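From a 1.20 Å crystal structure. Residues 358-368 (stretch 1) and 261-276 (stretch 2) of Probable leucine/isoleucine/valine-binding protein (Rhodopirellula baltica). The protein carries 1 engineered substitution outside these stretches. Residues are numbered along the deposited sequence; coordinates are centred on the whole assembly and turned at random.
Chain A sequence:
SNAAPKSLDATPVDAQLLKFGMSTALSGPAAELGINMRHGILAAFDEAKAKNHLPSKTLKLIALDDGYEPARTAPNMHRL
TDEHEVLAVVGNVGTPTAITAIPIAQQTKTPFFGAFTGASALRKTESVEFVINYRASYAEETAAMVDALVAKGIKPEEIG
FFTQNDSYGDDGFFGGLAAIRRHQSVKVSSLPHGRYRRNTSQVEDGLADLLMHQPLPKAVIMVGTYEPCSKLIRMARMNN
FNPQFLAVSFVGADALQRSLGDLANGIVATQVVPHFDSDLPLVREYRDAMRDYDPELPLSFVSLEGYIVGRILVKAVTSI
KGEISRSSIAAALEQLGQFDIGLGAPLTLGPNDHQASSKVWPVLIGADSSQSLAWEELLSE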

ATOM      1  N   SER A 358      -3.239   4.627  11.576  1.00 10.93           N
ATOM      2  CA  SER A 358      -1.788   4.530  11.809  1.00 11.63           C
ATOM      3  C   SER A 358      -1.387   3.109  12.191  1.00 11.27           C
ATOM      4  O   SER A 358      -0.246   2.863  12.570  1.00 11.86           O
ATOM      5  CB  SER A 358      -1.317   5.502  12.898  1.00 12.90           C
ATOM      6  OG  SER A 358      -1.278   6.839  12.427  1.00 15.01           O
ATOM      7  N   LYS A 359      -2.320   2.168  12.088  1.00 11.05           N
ATOM      8  CA  LYS A 359      -2.069   0.825  12.582  1.00 11.55           C
ATOM      9  C   LYS A 359      -1.196   0.021  11.625  1.00 11.06           C
ATOM     10  O   LYS A 359      -1.373   0.058  10.402  1.00 10.52           O
ATOM     11  CB  LYS A 359      -3.385   0.103  12.838  1.00 14.87           C
ATOM     12  CG  LYS A 359      -3.263  -1.152  13.684  1.00 20.12           C
ATOM     13  CD  LYS A 359      -4.536  -1.380  14.491  1.00 22.04           C
ATOM     14  CE  LYS A 359      -4.519  -2.711  15.212  1.00 26.76           C
ATOM     15  NZ  LYS A 359      -5.843  -2.987  15.850  1.00 30.39           N
ATOM     16  N   VAL A 360      -0.248  -0.700  12.207  1.00 11.81           N
ATOM     17  CA  VAL A 360       0.672  -1.547  11.462  1.00 12.06           C
ATOM     18  C   VAL A 360       0.509  -2.962  12.002  1.00 13.08           C
ATOM     19  O   VAL A 360       0.623  -3.185  13.217  1.00 13.93           O
ATOM     20  CB  VAL A 360       2.122  -1.060  11.635  1.00 12.35           C
ATOM     21  CG1 VAL A 360       3.108  -2.040  11.011  1.00 13.68           C
ATOM     22  CG2 VAL A 360       2.284   0.347  11.050  1.00 13.73           C
ATOM     23  N   TRP A 361       0.225  -3.909  11.109  1.00 11.37           N
ATOM     24  CA  TRP A 361       0.009  -5.301  11.469  1.00 10.57           C
ATOM     25  C   TRP A 361       1.145  -6.145  10.930  1.00 10.69           C
ATOM     26  O   TRP A 361       1.159  -6.461   9.738  1.00 12.38           O
ATOM     27  CB  TRP A 361      -1.268  -5.815  10.820  1.00 12.39           C
ATOM     28  CG  TRP A 361      -2.570  -5.440  11.461  1.00 14.14           C
ATOM     29  CD1 TRP A 361      -3.252  -6.151  12.409  1.00 16.26           C
ATOM     30  CD2 TRP A 361      -3.389  -4.304  11.153  1.00 13.08           C
ATOM     31  NE1 TRP A 361      -4.430  -5.526  12.715  1.00 16.48           N
ATOM     32  CE2 TRP A 361      -4.539  -4.386  11.958  1.00 15.30           C
ATOM     33  CE3 TRP A 361      -3.254  -3.218  10.280  1.00 12.19           C
ATOM     34  CZ2 TRP A 361      -5.550  -3.436  11.910  1.00 16.57           C
ATOM     35  CZ3 TRP A 361      -4.259  -2.282  10.228  1.00 14.09           C
ATOM     36  CH2 TRP A 361      -5.393  -2.390  11.039  1.00 15.34           C
ATOM     37  N   PRO A 362       2.117  -6.514  11.775  1.00 12.13           N
ATOM     38  CA  PRO A 362       3.199  -7.364  11.265  1.00 12.88           C
ATOM     39  C   PRO A 362       2.734  -8.799  11.048  1.00 11.43           C
ATOM     40  O   PRO A 362       1.897  -9.306  11.796  1.00 12.03           O
ATOM     41  CB  PRO A 362       4.254  -7.307  12.372  1.00 16.63           C
ATOM     42  CG  PRO A 362       3.504  -6.954  13.596  1.00 17.57           C
ATOM     43  CD  PRO A 362       2.301  -6.148  13.188  1.00 13.70           C
ATOM     44  N   VAL A 363       3.264  -9.443  10.014  1.00 10.76           N
ATOM     45  CA  VAL A 363       3.000 -10.853   9.792  1.00 11.22           C
ATOM     46  C   VAL A 363       4.310 -11.598   9.622  1.00 10.93           C
ATOM     47  O   VAL A 363       5.312 -11.028   9.182  1.00 12.16           O
ATOM     48  CB  VAL A 363       2.062 -11.119   8.579  1.00 12.17           C
ATOM     49  CG1 VAL A 363       0.751 -10.346   8.726  1.00 13.72           C
ATOM     50  CG2 VAL A 363       2.747 -10.807   7.251  1.00 14.96           C
ATOM     51  N   LEU A 364       4.284 -12.868  10.004  1.00 11.70           N
ATOM     52  CA  LEU A 364       5.406 -13.765   9.821  1.00 12.49           C
ATOM     53  C   LEU A 364       5.055 -14.744   8.712  1.00 13.61           C
ATOM     54  O   LEU A 364       4.039 -15.447   8.782  1.00 14.29           O
ATOM     55  CB  LEU A 364       5.680 -14.525  11.118  1.00 14.73           C
ATOM     56  CG  LEU A 364       6.794 -15.572  11.056  1.00 15.56           C
ATOM     57  CD1 LEU A 364       8.145 -14.923  10.750  1.00 17.68           C
ATOM     58  CD2 LEU A 364       6.862 -16.394  12.340  1.00 18.87           C
ATOM     59  N   ILE A 365       5.880 -14.781   7.675  1.00 13.46           N
ATOM     60  CA  ILE A 365       5.657 -15.703   6.577  1.00 14.42           C
ATOM     61  C   ILE A 365       6.224 -17.062   6.957  1.00 18.22           C
ATOM     62  O   ILE A 365       7.374 -17.165   7.386  1.00 19.30           O
ATOM     63  CB  ILE A 365       6.306 -15.196   5.279  1.00 16.34           C
ATOM     64  CG1 ILE A 365       5.750 -13.816   4.917  1.00 15.40           C
ATOM     65  CG2 ILE A 365       6.081 -16.193   4.148  1.00 19.65           C
ATOM     66  CD1 ILE A 365       6.392 -13.192   3.686  1.00 18.29           C
ATOM     67  N   GLY A 366       5.412 -18.104   6.808  1.00 17.84           N
ATOM     68  CA  GLY A 366       5.818 -19.450   7.157  1.00 20.61           C
ATOM     69  C   GLY A 366       6.022 -20.294   5.917  1.00 24.70           C
ATOM     70  O   GLY A 366       6.310 -19.767   4.843  1.00 26.25           O
ATOM     71  N   ALA A 367       5.877 -21.606   6.070  1.00 25.86           N
ATOM     72  CA  ALA A 367       6.053 -22.545   4.968  1.00 27.66           C
ATOM     73  C   ALA A 367       5.006 -22.380   3.865  1.00 35.06           C
ATOM     74  O   ALA A 367       5.341 -22.365   2.679  1.00 37.18           O
ATOM     75  CB  ALA A 367       6.048 -23.987   5.493  1.00 33.07           C
ATOM     76  N   ASP A 368       3.743 -22.250   4.263  1.00 31.42           N
ATOM     77  CA  ASP A 368       2.635 -22.318   3.319  1.00 35.40           C
ATOM     78  C   ASP A 368       1.718 -21.099   3.376  1.00 32.53           C
ATOM     79  O   ASP A 368       0.872 -20.913   2.498  1.00 37.85           O
ATOM     80  CB  ASP A 368       1.801 -23.570   3.595  1.00 35.20           C
ATOM     81  CG  ASP A 368       2.612 -24.846   3.506  1.00 40.78           C
ATOM     82  OD1 ASP A 368       3.200 -25.104   2.435  1.00 44.28           O
ATOM     83  OD2 ASP A 368       2.667 -25.590   4.510  1.00 48.29           O
TER
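Stretch 2 (261-276) GDLANGIVATQVVPHF

Stretch 2 pairs with stretch 1 as an antiparallel neighbour: strand 268-271 runs beside strand 361-365 with 152° between their N-to-C directions and 4.4 Å between axes at closest approach. Before it, a 3-10 segment (262-264) leads into a type II turn from Ala264 to Ile267; Gly266, at phi 105°, has backbone angles that would jam a CB against the preceding carbonyl. Trp361 faces Gln271, Pro362 Thr270, Val363 Ala269 and Leu364 Val268. Trp361 N donates to Gln271 O (2.8 Å), Gln271 N to Trp361 O, Val363 N to Ala269 O and Ala269 N to Val363 O (each 2.9 Å). Pro362, lacking an amide hydrogen, falls at a non-hydrogen-bonded pair, so the ladder loses no bond there. Just before strand 268-271, Ile267 O accepts from Ile365 N (2.9 Å) and Gly266 N donates to Ile365 O (2.8 Å), tying in the turn.

Trp361, chi1 m with chi2 -92°, lays its indole beneath the backbone following strand 268-271: Pro274 CA stands 3.6 Å from the centroid of the five-membered ring, almost on its normal, and Trp361 CE3 lies 3.3 Å from Val273 C. On the same sheet face, Val363 (m) sets CG2 4.2 Å from Ala269 CB and CG1 4.1 Å from both Gln271 CG and His275 CD2. Gln271, with chi1 and chi2 both m, folds back so that NE2 makes a weak 3.4 Å hydrogen bond to Ala269 O. On the other face, Leu364 (t, p) brings CD1 4.0 Å from Val268 CG2. Ile365 (m, t) points toward stretch 2, CG2 3.9 Å from Ala264 CB and CD1 4.1 Å from Ile267 CG2. Water 2 donates to Lys359 O (2.7 Å) and Val272 O (2.9 Å), linking the backbones past the ladder's other end.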

ATOM      1  N   GLY A 261       8.711 -19.290  -2.354  1.00 18.99           N
ATOM      2  CA  GLY A 261       8.363 -20.568  -1.756  1.00 22.29           C
ATOM      3  C   GLY A 261       8.958 -20.726  -0.367  1.00 24.10           C
ATOM      4  O   GLY A 261       8.834 -19.831   0.471  1.00 24.43           O
ATOM      5  N   ASP A 262       9.629 -21.851  -0.132  1.00 27.70           N
ATOM      6  CA  ASP A 262      10.254 -22.144   1.160  1.00 26.69           C
ATOM      7  C   ASP A 262      11.248 -21.072   1.613  1.00 23.50           C
ATOM      8  O   ASP A 262      11.499 -20.911   2.805  1.00 24.71           O
ATOM      9  CB  ASP A 262      10.964 -23.505   1.112  1.00 30.99           C
ATOM     10  CG  ASP A 262      10.008 -24.656   0.872  1.00 37.61           C
ATOM     11  OD1 ASP A 262       8.843 -24.558   1.310  1.00 45.27           O
ATOM     12  OD2 ASP A 262      10.421 -25.656   0.246  1.00 42.76           O
ATOM     13  N   LEU A 263      11.807 -20.339   0.657  1.00 20.51           N
ATOM     14  CA  LEU A 263      12.831 -19.351   0.958  1.00 21.99           C
ATOM     15  C   LEU A 263      12.236 -18.116   1.631  1.00 20.44           C
ATOM     16  O   LEU A 263      12.966 -17.269   2.148  1.00 23.02           O
ATOM     17  CB  LEU A 263      13.583 -18.947  -0.312  1.00 22.55           C
ATOM     18  CG  LEU A 263      14.654 -19.895  -0.867  1.00 27.94           C
ATOM     19  CD1 LEU A 263      14.114 -21.284  -1.186  1.00 34.92           C
ATOM     20  CD2 LEU A 263      15.309 -19.285  -2.099  1.00 31.60           C
ATOM     21  N   ALA A 264      10.909 -18.007   1.619  1.00 18.94           N
ATOM     22  CA  ALA A 264      10.223 -16.900   2.284  1.00 20.48           C
ATOM     23  C   ALA A 264       9.946 -17.203   3.752  1.00 16.79           C
ATOM     24  O   ALA A 264       9.560 -16.310   4.505  1.00 17.26           O
ATOM     25  CB  ALA A 264       8.927 -16.551   1.559  1.00 20.64           C
ATOM     26  N   ASN A 265      10.130 -18.458   4.151  1.00 17.50           N
ATOM     27  CA  ASN A 265       9.887 -18.873   5.529  1.00 18.06           C
ATOM     28  C   ASN A 265      10.769 -18.086   6.491  1.00 19.77           C
ATOM     29  O   ASN A 265      11.998 -18.133   6.406  1.00 20.92           O
ATOM     30  CB  ASN A 265      10.142 -20.377   5.682  1.00 20.70           C
ATOM     31  CG  ASN A 265       9.491 -20.966   6.925  1.00 23.06           C
ATOM     32  OD1 ASN A 265       9.202 -20.261   7.889  1.00 23.58           O
ATOM     33  ND2 ASN A 265       9.265 -22.277   6.907  1.00 28.74           N
ATOM     34  N   GLY A 266      10.134 -17.347   7.394  1.00 16.31           N
ATOM     35  CA  GLY A 266      10.873 -16.573   8.374  1.00 17.29           C
ATOM     36  C   GLY A 266      10.905 -15.081   8.095  1.00 16.15           C
ATOM     37  O   GLY A 266      11.279 -14.299   8.969  1.00 16.26           O
ATOM     38  N   ILE A 267      10.513 -14.676   6.892  1.00 13.89           N
ATOM     39  CA  ILE A 267      10.454 -13.256   6.563  1.00 13.12           C
ATOM     40  C   ILE A 267       9.321 -12.587   7.334  1.00 12.08           C
ATOM     41  O   ILE A 267       8.231 -13.147   7.465  1.00 13.18           O
ATOM     42  CB  ILE A 267      10.243 -13.046   5.053  1.00 14.25           C
ATOM     43  CG1 ILE A 267      11.463 -13.549   4.280  1.00 17.16           C
ATOM     44  CG2 ILE A 267      10.002 -11.584   4.733  1.00 14.48           C
ATOM     45  CD1 ILE A 267      11.283 -13.485   2.784  1.00 21.46           C
ATOM     46  N   VAL A 268       9.580 -11.389   7.855  1.00 11.00           N
ATOM     47  CA  VAL A 268       8.550 -10.594   8.519  1.00 11.57           C
ATOM     48  C   VAL A 268       8.140  -9.484   7.567  1.00 11.72           C
ATOM     49  O   VAL A 268       8.989  -8.884   6.912  1.00 13.13           O
ATOM     50  CB  VAL A 268       9.074 -10.005   9.842  1.00 12.94           C
ATOM     51  CG1 VAL A 268       8.106  -8.993  10.423  1.00 13.99           C
ATOM     52  CG2 VAL A 268       9.346 -11.125  10.846  1.00 14.14           C
ATOM     53  N   ALA A 269       6.845  -9.232   7.452  1.00 10.44           N
ATOM     54  CA  ALA A 269       6.355  -8.195   6.551  1.00 10.60           C
ATOM     55  C   ALA A 269       5.289  -7.374   7.260  1.00 10.57           C
ATOM     56  O   ALA A 269       4.300  -7.926   7.759  1.00 11.80           O
ATOM     57  CB  ALA A 269       5.795  -8.810   5.254  1.00 11.51           C
ATOM     58  N   THR A 270       5.476  -6.058   7.302  1.00  8.93           N
ATOM     59  CA  THR A 270       4.496  -5.201   7.940  1.00  9.73           C
ATOM     60  C   THR A 270       3.365  -4.879   6.973  1.00  9.12           C
ATOM     61  O   THR A 270       3.610  -4.508   5.821  1.00 10.01           O
ATOM     62  CB  THR A 270       5.121  -3.905   8.476  1.00  8.53           C
ATOM     63  OG1 THR A 270       5.970  -3.326   7.481  1.00  9.59           O
ATOM     64  CG2 THR A 270       5.956  -4.183   9.707  1.00 11.01           C
ATOM     65  N   GLN A 271       2.132  -5.004   7.450  1.00  8.74           N
ATOM     66  CA  GLN A 271       0.951  -4.694   6.660  1.00  8.58           C
ATOM     67  C   GLN A 271       0.204  -3.494   7.214  1.00  8.44           C
ATOM     68  O   GLN A 271       0.304  -3.173   8.405  1.00  9.29           O
ATOM     69  CB  GLN A 271       0.015  -5.903   6.605  1.00  8.91           C
ATOM     70  CG  GLN A 271       0.688  -7.204   6.171  1.00  9.84           C
ATOM     71  CD  GLN A 271       1.439  -7.068   4.866  1.00  8.52           C
ATOM     72  OE1 GLN A 271       0.910  -6.553   3.886  1.00  9.18           O
ATOM     73  NE2 GLN A 271       2.678  -7.529   4.843  1.00  9.28           N
ATOM     74  N   VAL A 272      -0.572  -2.853   6.346  1.00  8.22           N
ATOM     75  CA  VAL A 272      -1.397  -1.720   6.725  1.00  8.50           C
ATOM     76  C   VAL A 272      -2.869  -2.111   6.847  1.00  8.54           C
ATOM     77  O   VAL A 272      -3.739  -1.246   6.994  1.00  9.10           O
ATOM     78  CB  VAL A 272      -1.223  -0.542   5.751  1.00  8.79           C
ATOM     79  CG1 VAL A 272       0.216  -0.037   5.787  1.00 10.18           C
ATOM     80  CG2 VAL A 272      -1.634  -0.945   4.335  1.00  9.61           C
ATOM     81  N   VAL A 273      -3.118  -3.412   6.803  1.00  8.32           N
ATOM     82  CA  VAL A 273      -4.442  -4.008   6.964  1.00  9.35           C
ATOM     83  C   VAL A 273      -4.281  -5.226   7.869  1.00  9.36           C
ATOM     84  O   VAL A 273      -3.182  -5.782   7.965  1.00  9.51           O
ATOM     85  CB  VAL A 273      -5.040  -4.463   5.603  1.00  9.11           C
ATOM     86  CG1 VAL A 273      -5.294  -3.258   4.700  1.00 10.22           C
ATOM     87  CG2 VAL A 273      -4.126  -5.476   4.915  1.00  9.89           C
ATOM     88  N   PRO A 274      -5.357  -5.655   8.539  1.00 10.35           N
ATOM     89  CA  PRO A 274      -5.303  -6.900   9.311  1.00 10.39           C
ATOM     90  C   PRO A 274      -5.178  -8.092   8.365  1.00 10.67           C
ATOM     91  O   PRO A 274      -5.201  -7.950   7.141  1.00 10.98           O
ATOM     92  CB  PRO A 274      -6.640  -6.907  10.051  1.00 12.85           C
ATOM     93  CG  PRO A 274      -7.542  -6.112   9.179  1.00 12.63           C
ATOM     94  CD  PRO A 274      -6.686  -5.026   8.603  1.00  9.97           C
ATOM     95  N   HIS A 275      -5.007  -9.281   8.924  1.00 12.33           N
ATOM     96  CA  HIS A 275      -4.792 -10.439   8.080  1.00 11.58           C
ATOM     97  C   HIS A 275      -6.091 -10.803   7.377  1.00 11.00           C
ATOM     98  O   HIS A 275      -7.166 -10.729   7.969  1.00 11.91           O
ATOM     99  CB  HIS A 275      -4.285 -11.625   8.889  1.00 13.69           C
ATOM    100  CG  HIS A 275      -3.594 -12.640   8.046  1.00 11.85           C
ATOM    101  ND1 HIS A 275      -4.268 -13.440   7.148  1.00 12.96           N
ATOM    102  CD2 HIS A 275      -2.282 -12.938   7.908  1.00 14.08           C
ATOM    103  CE1 HIS A 275      -3.399 -14.209   6.512  1.00 14.11           C
ATOM    104  NE2 HIS A 275      -2.188 -13.925   6.959  1.00 13.85           N
ATOM    105  N   PHE A 276      -6.001 -11.203   6.115  1.00 11.06           N
ATOM    106  CA  PHE A 276      -7.197 -11.572   5.358  1.00 11.62           C
ATOM    107  C   PHE A 276      -7.868 -12.845   5.855  1.00 11.69           C
ATOM    108  O   PHE A 276      -8.994 -13.145   5.450  1.00 12.31           O
ATOM    109  CB  PHE A 276      -6.915 -11.638   3.854  1.00 12.73           C
ATOM    110  CG  PHE A 276      -5.726 -12.481   3.483  1.00 10.99           C
ATOM    111  CD1 PHE A 276      -5.822 -13.860   3.448  1.00 12.46           C
ATOM    112  CD2 PHE A 276      -4.518 -11.885   3.137  1.00 11.59           C
ATOM    113  CE1 PHE A 276      -4.735 -14.631   3.076  1.00 13.41           C
ATOM    114  CE2 PHE A 276      -3.430 -12.650   2.773  1.00 12.30           C
ATOM    115  CZ  PHE A 276      -3.536 -14.023   2.736  1.00 13.15           C
TER
HETATM  116  O   HOH W   1       6.858 -19.662   2.175  1.00 33.14           O
HETATM  117  O   HOH W   2      -2.993   1.115   8.460  1.00  9.96           O